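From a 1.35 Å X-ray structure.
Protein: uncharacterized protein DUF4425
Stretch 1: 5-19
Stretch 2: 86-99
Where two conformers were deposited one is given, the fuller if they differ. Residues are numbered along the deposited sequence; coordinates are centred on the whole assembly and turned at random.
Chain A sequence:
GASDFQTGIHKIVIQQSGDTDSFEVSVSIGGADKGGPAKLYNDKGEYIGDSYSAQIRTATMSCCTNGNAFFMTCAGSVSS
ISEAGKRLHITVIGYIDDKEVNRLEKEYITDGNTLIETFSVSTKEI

Stretch 1 5-19: FQTGIHKIVIQQSGD
Stretch 2, residues 86-99: KRLHITVIGYIDDK

Strands 10-18 and 87-96 run antiparallel (163° between directions), paired from His10 opposite Ile96 to Gly18 opposite Leu88, with extended backbones near phi -120°, psi 135°, except Gly18, at phi 122°, psi -146°, where a side chain would be jammed against the carbonyl O of the residue before. Hydrogen-bonded pairs alternate with close ones: Lys11 with Tyr95, Val13 with Ile93, Gln15 with Thr91 and Ser17 with His89 each exchange two N-to-O bonds of 2.6 to 3.0 Å, at CA-CA spacings of 5.0 to 5.2 Å.

Three residues cover most. Ile96 (m, t) lies on the buried face with His10, Ile12, Ile14 and Val92; its CG1 sits 3.8 Å from the centroid of the His10 ring, over the face, while His10 NE2 donates to Gln6 O at 2.8 Å. On the more open face, Tyr95 (m, chi2 78°) spreads its ring beside Val13, CE1 to Val13 CG2 3.6 Å, and beneath the Lys11 chain (t, t, p, t), whose CE is 4.0 Å from Tyr95 CD1. A long aliphatic chain with a charged tip suits this partly exposed face.

Aspartates close both ends. Asp19 (m) receives Arg87 N on OD2 at 2.8 Å and donates its N to Arg87 O at 2.6 Å; Asp97 OD1 accepts Ile9 N at 2.9 Å, and Asp97 N reaches Ile9 O at 2.8 Å. Gly8 is tight here: a CB would clash with Asp97 OD2.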

ATOM      1  N   PHE A   5       3.279   6.290  16.165  1.00 26.65           N
ATOM      2  CA  PHE A   5       4.289   6.448  15.136  1.00 23.62           C
ATOM      3  C   PHE A   5       5.621   6.864  15.759  1.00 24.81           C
ATOM      4  O   PHE A   5       5.668   7.604  16.752  1.00 30.76           O
ATOM      5  CB  PHE A   5       3.826   7.477  14.099  1.00 21.58           C
ATOM      6  CG  PHE A   5       2.497   7.159  13.490  1.00 21.75           C
ATOM      7  CD1 PHE A   5       1.325   7.633  14.060  1.00 24.93           C
ATOM      8  CD2 PHE A   5       2.407   6.381  12.354  1.00 20.83           C
ATOM      9  CE1 PHE A   5       0.093   7.341  13.500  1.00 23.95           C
ATOM     10  CE2 PHE A   5       1.193   6.073  11.794  1.00 22.27           C
ATOM     11  CZ  PHE A   5       0.021   6.563  12.369  1.00 25.47           C
ATOM     12  N   GLN A   6       6.698   6.346  15.193  1.00 22.27           N
ATOM     13  CA  GLN A   6       8.038   6.673  15.618  1.00 24.53           C
ATOM     14  C   GLN A   6       8.836   7.054  14.381  1.00 20.41           C
ATOM     15  O   GLN A   6       8.736   6.392  13.355  1.00 19.52           O
ATOM     16  CB  GLN A   6       8.656   5.452  16.288  1.00 24.31           C
ATOM     17  CG  GLN A   6      10.054   5.655  16.841  1.00 31.94           C
ATOM     18  CD  GLN A   6      10.514   4.487  17.713  1.00 36.16           C
ATOM     19  OE1 GLN A   6       9.743   3.565  18.023  1.00 44.65           O
ATOM     20  NE2 GLN A   6      11.772   4.526  18.114  1.00 44.33           N
ATOM     21  N   THR A   7       9.611   8.120  14.488  0.50 20.62           N
ATOM     22  CA  THR A   7      10.478   8.540  13.415  0.50 18.83           C
ATOM     23  C   THR A   7      11.774   7.733  13.507  0.50 18.28           C
ATOM     24  O   THR A   7      12.279   7.477  14.602  0.50 18.27           O
ATOM     25  CB  THR A   7      10.711  10.047  13.490  0.50 21.17           C
ATOM     26  OG1 THR A   7       9.449  10.721  13.330  0.50 16.53           O
ATOM     27  CG2 THR A   7      11.679  10.494  12.414  0.50 14.34           C
ATOM     28  N   GLY A   8      12.263   7.272  12.360  1.00 17.29           N
ATOM     29  CA  GLY A   8      13.492   6.506  12.299  1.00 16.48           C
ATOM     30  C   GLY A   8      13.600   5.795  10.976  1.00 13.98           C
ATOM     31  O   GLY A   8      12.888   6.131  10.035  1.00 15.67           O
ATOM     32  N   ILE A   9      14.499   4.821  10.896  1.00 15.20           N
ATOM     33  CA  ILE A   9      14.610   4.008   9.692  0.50 16.01           C
ATOM     34  C   ILE A   9      13.569   2.891   9.779  1.00 15.24           C
ATOM     35  O   ILE A   9      13.653   2.004  10.624  1.00 16.01           O
ATOM     36  CB  ILE A   9      16.033   3.449   9.475  0.50 15.90           C
ATOM     37  CG1 ILE A   9      17.033   4.590   9.244  0.50 15.02           C
ATOM     38  CG2 ILE A   9      16.051   2.501   8.275  0.50 16.88           C
ATOM     39  CD1 ILE A   9      18.487   4.123   9.140  0.50 17.49           C
ATOM     40  N   HIS A  10      12.554   2.995   8.923  1.00 13.86           N
ATOM     41  CA  HIS A  10      11.532   1.962   8.814  1.00 14.15           C
ATOM     42  C   HIS A  10      11.984   0.961   7.769  1.00 14.20           C
ATOM     43  O   HIS A  10      12.614   1.326   6.758  1.00 15.43           O
ATOM     44  CB  HIS A  10      10.179   2.570   8.430  1.00 14.25           C
ATOM     45  CG  HIS A  10       9.617   3.446   9.492  1.00 14.04           C
ATOM     46  ND1 HIS A  10       8.402   3.205  10.097  1.00 14.28           N
ATOM     47  CD2 HIS A  10      10.149   4.516  10.125  1.00 15.50           C
ATOM     48  CE1 HIS A  10       8.208   4.093  11.051  1.00 15.22           C
ATOM     49  NE2 HIS A  10       9.256   4.900  11.089  1.00 15.47           N
ATOM     50  N   LYS A  11      11.658  -0.307   8.007  1.00 13.97           N
ATOM     51  CA  LYS A  11      12.073  -1.359   7.101  1.00 14.31           C
ATOM     52  C   LYS A  11      11.021  -2.442   7.011  1.00 13.71           C
ATOM     53  O   LYS A  11      10.385  -2.765   8.012  1.00 14.10           O
ATOM     54  CB  LYS A  11      13.398  -1.963   7.596  1.00 16.76           C
ATOM     55  CG  LYS A  11      13.958  -3.067   6.713  1.00 16.52           C
ATOM     56  CD  LYS A  11      15.441  -3.311   6.934  1.00 24.42           C
ATOM     57  CE  LYS A  11      15.727  -3.875   8.281  1.00 25.69           C
ATOM     58  NZ  LYS A  11      17.175  -4.282   8.367  1.00 26.07           N
ATOM     59  N   ILE A  12      10.902  -3.030   5.820  1.00 13.70           N
ATOM     60  CA  ILE A  12      10.116  -4.227   5.595  1.00 13.93           C
ATOM     61  C   ILE A  12      11.003  -5.295   4.984  1.00 14.64           C
ATOM     62  O   ILE A  12      11.718  -5.047   4.033  1.00 15.84           O
ATOM     63  CB  ILE A  12       8.947  -3.943   4.614  1.00 16.16           C
ATOM     64  CG1 ILE A  12       7.933  -2.994   5.255  1.00 20.01           C
ATOM     65  CG2 ILE A  12       8.280  -5.241   4.127  1.00 19.40           C
ATOM     66  CD1 ILE A  12       7.014  -3.613   6.268  1.00 23.21           C
ATOM     67  N   VAL A  13      10.939  -6.487   5.557  1.00 14.75           N
ATOM     68  CA  VAL A  13      11.593  -7.654   5.001  1.00 15.03           C
ATOM     69  C   VAL A  13      10.527  -8.663   4.623  1.00 15.86           C
ATOM     70  O   VAL A  13       9.617  -8.920   5.400  1.00 17.11           O
ATOM     71  CB  VAL A  13      12.549  -8.302   6.024  1.00 17.31           C
ATOM     72  CG1 VAL A  13      13.048  -9.670   5.488  1.00 22.19           C
ATOM     73  CG2 VAL A  13      13.712  -7.380   6.303  1.00 16.72           C
ATOM     74  N   ILE A  14      10.638  -9.224   3.416  1.00 17.03           N
ATOM     75  CA  ILE A  14       9.720 -10.269   2.965  1.00 17.20           C
ATOM     76  C   ILE A  14      10.506 -11.527   2.635  1.00 17.79           C
ATOM     77  O   ILE A  14      11.526 -11.469   1.941  1.00 20.84           O
ATOM     78  CB  ILE A  14       8.916  -9.829   1.715  1.00 20.24           C
ATOM     79  CG1 ILE A  14       8.165  -8.527   2.013  1.00 22.73           C
ATOM     80  CG2 ILE A  14       7.961 -10.926   1.296  1.00 22.24           C
ATOM     81  CD1 ILE A  14       7.578  -7.848   0.808  1.00 28.76           C
ATOM     82  N   GLN A  15      10.037 -12.658   3.157  1.00 19.90           N
ATOM     83  CA  GLN A  15      10.627 -13.959   2.831  1.00 21.32           C
ATOM     84  C   GLN A  15       9.531 -14.911   2.395  1.00 25.59           C
ATOM     85  O   GLN A  15       8.470 -14.924   2.979  1.00 26.96           O
ATOM     86  CB  GLN A  15      11.320 -14.558   4.048  1.00 25.49           C
ATOM     87  CG  GLN A  15      12.500 -13.754   4.551  1.00 27.93           C
ATOM     88  CD  GLN A  15      13.254 -14.449   5.667  1.00 33.14           C
ATOM     89  OE1 GLN A  15      12.682 -14.781   6.704  1.00 37.19           O
ATOM     90  NE2 GLN A  15      14.549 -14.668   5.461  1.00 44.24           N
ATOM     91  N   GLN A  16       9.797 -15.732   1.388  1.00 25.11           N
ATOM     92  CA  GLN A  16       8.823 -16.734   0.978  1.00 27.56           C
ATOM     93  C   GLN A  16       9.476 -18.097   0.944  1.00 30.02           C
ATOM     94  O   GLN A  16      10.683 -18.190   0.784  1.00 25.73           O
ATOM     95  CB  GLN A  16       8.226 -16.406  -0.393  1.00 25.82           C
ATOM     96  CG  GLN A  16       9.252 -16.301  -1.511  1.00 27.00           C
ATOM     97  CD  GLN A  16       8.620 -16.353  -2.881  1.00 24.29           C
ATOM     98  OE1 GLN A  16       7.430 -16.656  -3.021  1.00 29.85           O
ATOM     99  NE2 GLN A  16       9.413 -16.044  -3.911  1.00 31.08           N
ATOM    100  N   SER A  17       8.645 -19.132   1.091  1.00 28.82           N
ATOM    101  CA  SER A  17       9.078 -20.525   1.034  0.50 26.60           C
ATOM    102  C   SER A  17       7.918 -21.401   0.582  1.00 22.35           C
ATOM    103  O   SER A  17       6.748 -21.034   0.741  1.00 26.76           O
ATOM    104  CB  SER A  17       9.582 -20.986   2.408  0.50 25.05           C
ATOM    105  OG  SER A  17       8.610 -20.773   3.424  0.50 19.94           O
ATOM    106  N   GLY A  18       8.238 -22.545  -0.004  1.00 30.56           N
ATOM    107  CA  GLY A  18       7.244 -23.541  -0.389  1.00 26.16           C
ATOM    108  C   GLY A  18       7.336 -23.797  -1.874  1.00 24.19           C
ATOM    109  O   GLY A  18       8.412 -23.722  -2.454  1.00 31.72           O
ATOM    110  N   ASP A  19       6.183 -24.066  -2.479  1.00 29.15           N
ATOM    111  CA  ASP A  19       6.082 -24.293  -3.912  1.00 28.61           C
ATOM    112  C   ASP A  19       6.021 -22.927  -4.622  1.00 28.02           C
ATOM    113  O   ASP A  19       5.006 -22.565  -5.217  1.00 29.70           O
ATOM    114  CB  ASP A  19       4.843 -25.157  -4.195  1.00 32.66           C
ATOM    115  CG  ASP A  19       4.871 -26.480  -3.425  1.00 32.87           C
ATOM    116  OD1 ASP A  19       5.927 -27.138  -3.446  1.00 41.14           O
ATOM    117  OD2 ASP A  19       3.856 -26.850  -2.789  1.00 33.29           O
ATOM    118  N   LYS A  86      -0.633 -27.321  -3.458  1.00 28.24           N
ATOM    119  CA  LYS A  86       0.596 -26.530  -3.489  1.00 26.91           C
ATOM    120  C   LYS A  86       0.609 -25.599  -2.277  1.00 24.06           C
ATOM    121  O   LYS A  86      -0.445 -25.089  -1.896  1.00 29.06           O
ATOM    122  CB  LYS A  86       0.682 -25.726  -4.783  1.00 26.44           C
ATOM    123  CG  LYS A  86       0.747 -26.588  -6.030  1.00 29.80           C
ATOM    124  CD  LYS A  86       2.079 -27.317  -6.115  1.00 29.59           C
ATOM    125  CE  LYS A  86       2.112 -28.289  -7.308  1.00 38.22           C
ATOM    126  NZ  LYS A  86       3.390 -29.049  -7.414  1.00 39.29           N
ATOM    127  N   ARG A  87       1.791 -25.387  -1.697  1.00 29.01           N
ATOM    128  CA  ARG A  87       1.938 -24.717  -0.401  1.00 29.50           C
ATOM    129  C   ARG A  87       2.933 -23.552  -0.447  1.00 31.86           C
ATOM    130  O   ARG A  87       4.014 -23.679  -1.016  1.00 34.22           O
ATOM    131  CB  ARG A  87       2.407 -25.721   0.658  1.00 34.09           C
ATOM    132  CG  ARG A  87       1.473 -26.910   0.840  1.00 35.07           C
ATOM    133  N   LEU A  88       2.572 -22.425   0.168  1.00 30.36           N
ATOM    134  CA  LEU A  88       3.465 -21.270   0.236  1.00 27.34           C
ATOM    135  C   LEU A  88       3.475 -20.669   1.632  1.00 23.86           C
ATOM    136  O   LEU A  88       2.417 -20.483   2.246  1.00 28.19           O
ATOM    137  CB  LEU A  88       3.036 -20.184  -0.750  1.00 28.92           C
ATOM    138  CG  LEU A  88       4.001 -18.999  -0.900  1.00 28.45           C
ATOM    139  CD1 LEU A  88       5.223 -19.410  -1.681  1.00 29.22           C
ATOM    140  CD2 LEU A  88       3.310 -17.815  -1.579  1.00 26.23           C
ATOM    141  N   HIS A  89       4.683 -20.382   2.109  1.00 25.08           N
ATOM    142  CA  HIS A  89       4.739 -19.554   3.288  0.50 26.08           C
ATOM    143  C   HIS A  89       5.363 -18.207   2.985  1.00 23.21           C
ATOM    144  O   HIS A  89       6.296 -18.055   2.220  1.00 28.52           O
ATOM    145  CB  HIS A  89       5.383 -20.249   4.474  0.50 20.02           C
ATOM    146  CG  HIS A  89       5.102 -19.575   5.781  0.50 17.95           C
ATOM    147  ND1 HIS A  89       4.125 -20.010   6.650  0.50 18.82           N
ATOM    148  CD2 HIS A  89       5.672 -18.494   6.368  0.50 19.52           C
ATOM    149  CE1 HIS A  89       4.106 -19.231   7.715  0.50 22.27           C
ATOM    150  NE2 HIS A  89       5.027 -18.296   7.564  0.50 21.24           N
ATOM    151  N   ILE A  90       4.709 -17.195   3.551  1.00 25.10           N
ATOM    152  CA  ILE A  90       5.131 -15.793   3.400  1.00 24.62           C
ATOM    153  C   ILE A  90       5.312 -15.227   4.800  1.00 22.43           C
ATOM    154  O   ILE A  90       4.420 -15.363   5.638  1.00 23.49           O
ATOM    155  CB  ILE A  90       4.078 -14.920   2.653  1.00 24.62           C
ATOM    156  CG1 ILE A  90       4.022 -15.288   1.169  1.00 29.47           C
ATOM    157  CG2 ILE A  90       4.389 -13.424   2.808  1.00 28.50           C
ATOM    158  CD1 ILE A  90       5.162 -14.725   0.338  1.00 33.84           C
ATOM    159  N   THR A  91       6.476 -14.623   5.047  1.00 20.25           N
ATOM    160  CA  THR A  91       6.714 -13.846   6.257  1.00 18.24           C
ATOM    161  C   THR A  91       7.037 -12.403   5.869  1.00 16.91           C
ATOM    162  O   THR A  91       7.870 -12.163   4.996  1.00 19.76           O
ATOM    163  CB  THR A  91       7.884 -14.398   7.063  1.00 20.68           C
ATOM    164  OG1 THR A  91       7.630 -15.762   7.415  1.00 23.98           O
ATOM    165  CG2 THR A  91       8.106 -13.573   8.333  1.00 21.68           C
ATOM    166  N   VAL A  92       6.349 -11.455   6.489  1.00 18.67           N
ATOM    167  CA  VAL A  92       6.635 -10.036   6.286  1.00 18.37           C
ATOM    168  C   VAL A  92       6.870  -9.402   7.653  1.00 16.71           C
ATOM    169  O   VAL A  92       6.016  -9.499   8.534  1.00 18.93           O
ATOM    170  CB  VAL A  92       5.486  -9.311   5.573  1.00 20.59           C
ATOM    171  CG1 VAL A  92       5.885  -7.865   5.289  1.00 19.91           C
ATOM    172  CG2 VAL A  92       5.109 -10.028   4.279  1.00 20.66           C
ATOM    173  N   ILE A  93       8.036  -8.787   7.839  1.00 14.88           N
ATOM    174  CA  ILE A  93       8.420  -8.234   9.125  1.00 14.78           C
ATOM    175  C   ILE A  93       8.636  -6.743   8.943  1.00 14.60           C
ATOM    176  O   ILE A  93       9.292  -6.305   8.000  1.00 14.89           O
ATOM    177  CB  ILE A  93       9.707  -8.873   9.698  1.00 15.09           C
ATOM    178  CG1 ILE A  93       9.625 -10.399   9.698  1.00 17.71           C
ATOM    179  CG2 ILE A  93       9.978  -8.329  11.121  1.00 17.51           C
ATOM    180  CD1 ILE A  93      10.961 -11.098   9.984  1.00 18.02           C
ATOM    181  N   GLY A  94       8.059  -5.968   9.848  1.00 15.06           N
ATOM    182  CA  GLY A  94       8.230  -4.522   9.873  1.00 14.38           C
ATOM    183  C   GLY A  94       9.092  -4.109  11.054  1.00 12.88           C
ATOM    184  O   GLY A  94       8.888  -4.590  12.172  1.00 15.36           O
ATOM    185  N   TYR A  95      10.041  -3.211  10.794  1.00 13.31           N
ATOM    186  CA  TYR A  95      10.994  -2.735  11.792  1.00 13.27           C
ATOM    187  C   TYR A  95      11.048  -1.221  11.827  1.00 13.17           C
ATOM    188  O   TYR A  95      10.813  -0.552  10.818  1.00 14.16           O
ATOM    189  CB  TYR A  95      12.422  -3.196  11.488  1.00 13.79           C
ATOM    190  CG  TYR A  95      12.618  -4.642  11.132  1.00 14.32           C
ATOM    191  CD1 TYR A  95      12.311  -5.097   9.866  1.00 13.90           C
ATOM    192  CD2 TYR A  95      13.164  -5.546  12.054  1.00 14.41           C
ATOM    193  CE1 TYR A  95      12.507  -6.406   9.514  1.00 14.79           C
ATOM    194  CE2 TYR A  95      13.371  -6.873  11.696  1.00 15.64           C
ATOM    195  CZ  TYR A  95      13.029  -7.296  10.422  1.00 14.63           C
ATOM    196  OH  TYR A  95      13.211  -8.603  10.004  1.00 17.04           O
ATOM    197  N   ILE A  96      11.411  -0.689  12.987  1.00 13.31           N
ATOM    198  CA  ILE A  96      11.881   0.673  13.105  1.00 14.31           C
ATOM    199  C   ILE A  96      13.214   0.640  13.852  1.00 15.05           C
ATOM    200  O   ILE A  96      13.298   0.123  14.979  1.00 16.47           O
ATOM    201  CB  ILE A  96      10.883   1.589  13.869  1.00 15.78           C
ATOM    202  CG1 ILE A  96       9.497   1.536  13.226  1.00 16.15           C
ATOM    203  CG2 ILE A  96      11.387   3.047  13.915  1.00 17.46           C
ATOM    204  CD1 ILE A  96       8.459   2.345  13.965  1.00 17.06           C
ATOM    205  N   ASP A  97      14.261   1.164  13.220  1.00 15.44           N
ATOM    206  CA  ASP A  97      15.616   1.154  13.799  1.00 16.93           C
ATOM    207  C   ASP A  97      15.987  -0.237  14.329  1.00 16.81           C
ATOM    208  O   ASP A  97      16.485  -0.376  15.446  1.00 18.55           O
ATOM    209  CB  ASP A  97      15.738   2.188  14.912  1.00 17.94           C
ATOM    210  CG  ASP A  97      15.562   3.609  14.413  1.00 19.10           C
ATOM    211  OD1 ASP A  97      15.921   3.906  13.251  1.00 19.98           O
ATOM    212  OD2 ASP A  97      15.075   4.433  15.208  1.00 25.19           O
ATOM    213  N   ASP A  98      15.740  -1.252  13.501  1.00 16.76           N
ATOM    214  CA  ASP A  98      16.103  -2.659  13.770  1.00 15.76           C
ATOM    215  C   ASP A  98      15.266  -3.374  14.817  1.00 15.96           C
ATOM    216  O   ASP A  98      15.456  -4.566  15.025  1.00 17.41           O
ATOM    217  CB  ASP A  98      17.586  -2.827  14.138  1.00 19.29           C
ATOM    218  CG  ASP A  98      18.539  -2.253  13.088  1.00 22.58           C
ATOM    219  OD1 ASP A  98      18.329  -2.485  11.882  1.00 24.91           O
ATOM    220  OD2 ASP A  98      19.527  -1.596  13.481  1.00 29.20           O
ATOM    221  N   LYS A  99      14.318  -2.677  15.437  1.00 15.07           N
ATOM    222  CA  LYS A  99      13.377  -3.313  16.343  1.00 15.98           C
ATOM    223  C   LYS A  99      12.157  -3.780  15.545  1.00 14.31           C
ATOM    224  O   LYS A  99      11.585  -3.010  14.775  1.00 15.84           O
ATOM    225  CB  LYS A  99      12.931  -2.340  17.424  1.00 17.48           C
ATOM    226  CG  LYS A  99      11.948  -2.929  18.423  1.00 22.49           C
ATOM    227  CD  LYS A  99      11.577  -1.928  19.505  1.00 26.42           C
ATOM    228  CE  LYS A  99      10.561  -2.491  20.492  1.00 32.82           C
ATOM    229  NZ  LYS A  99      10.317  -1.544  21.619  1.00 41.44           N
TER
HETATM  230  O   HOH W   1      14.887   6.985  15.504  1.00 30.95           O
HETATM  231  O   HOH W   2      14.942  -0.649  10.732  1.00 18.57           O
HETATM  232  O   HOH W   3      17.111  -4.586  10.943  1.00 35.03           O
HETATM  233  O   HOH W   4       8.740 -17.627   4.703  1.00 39.34           O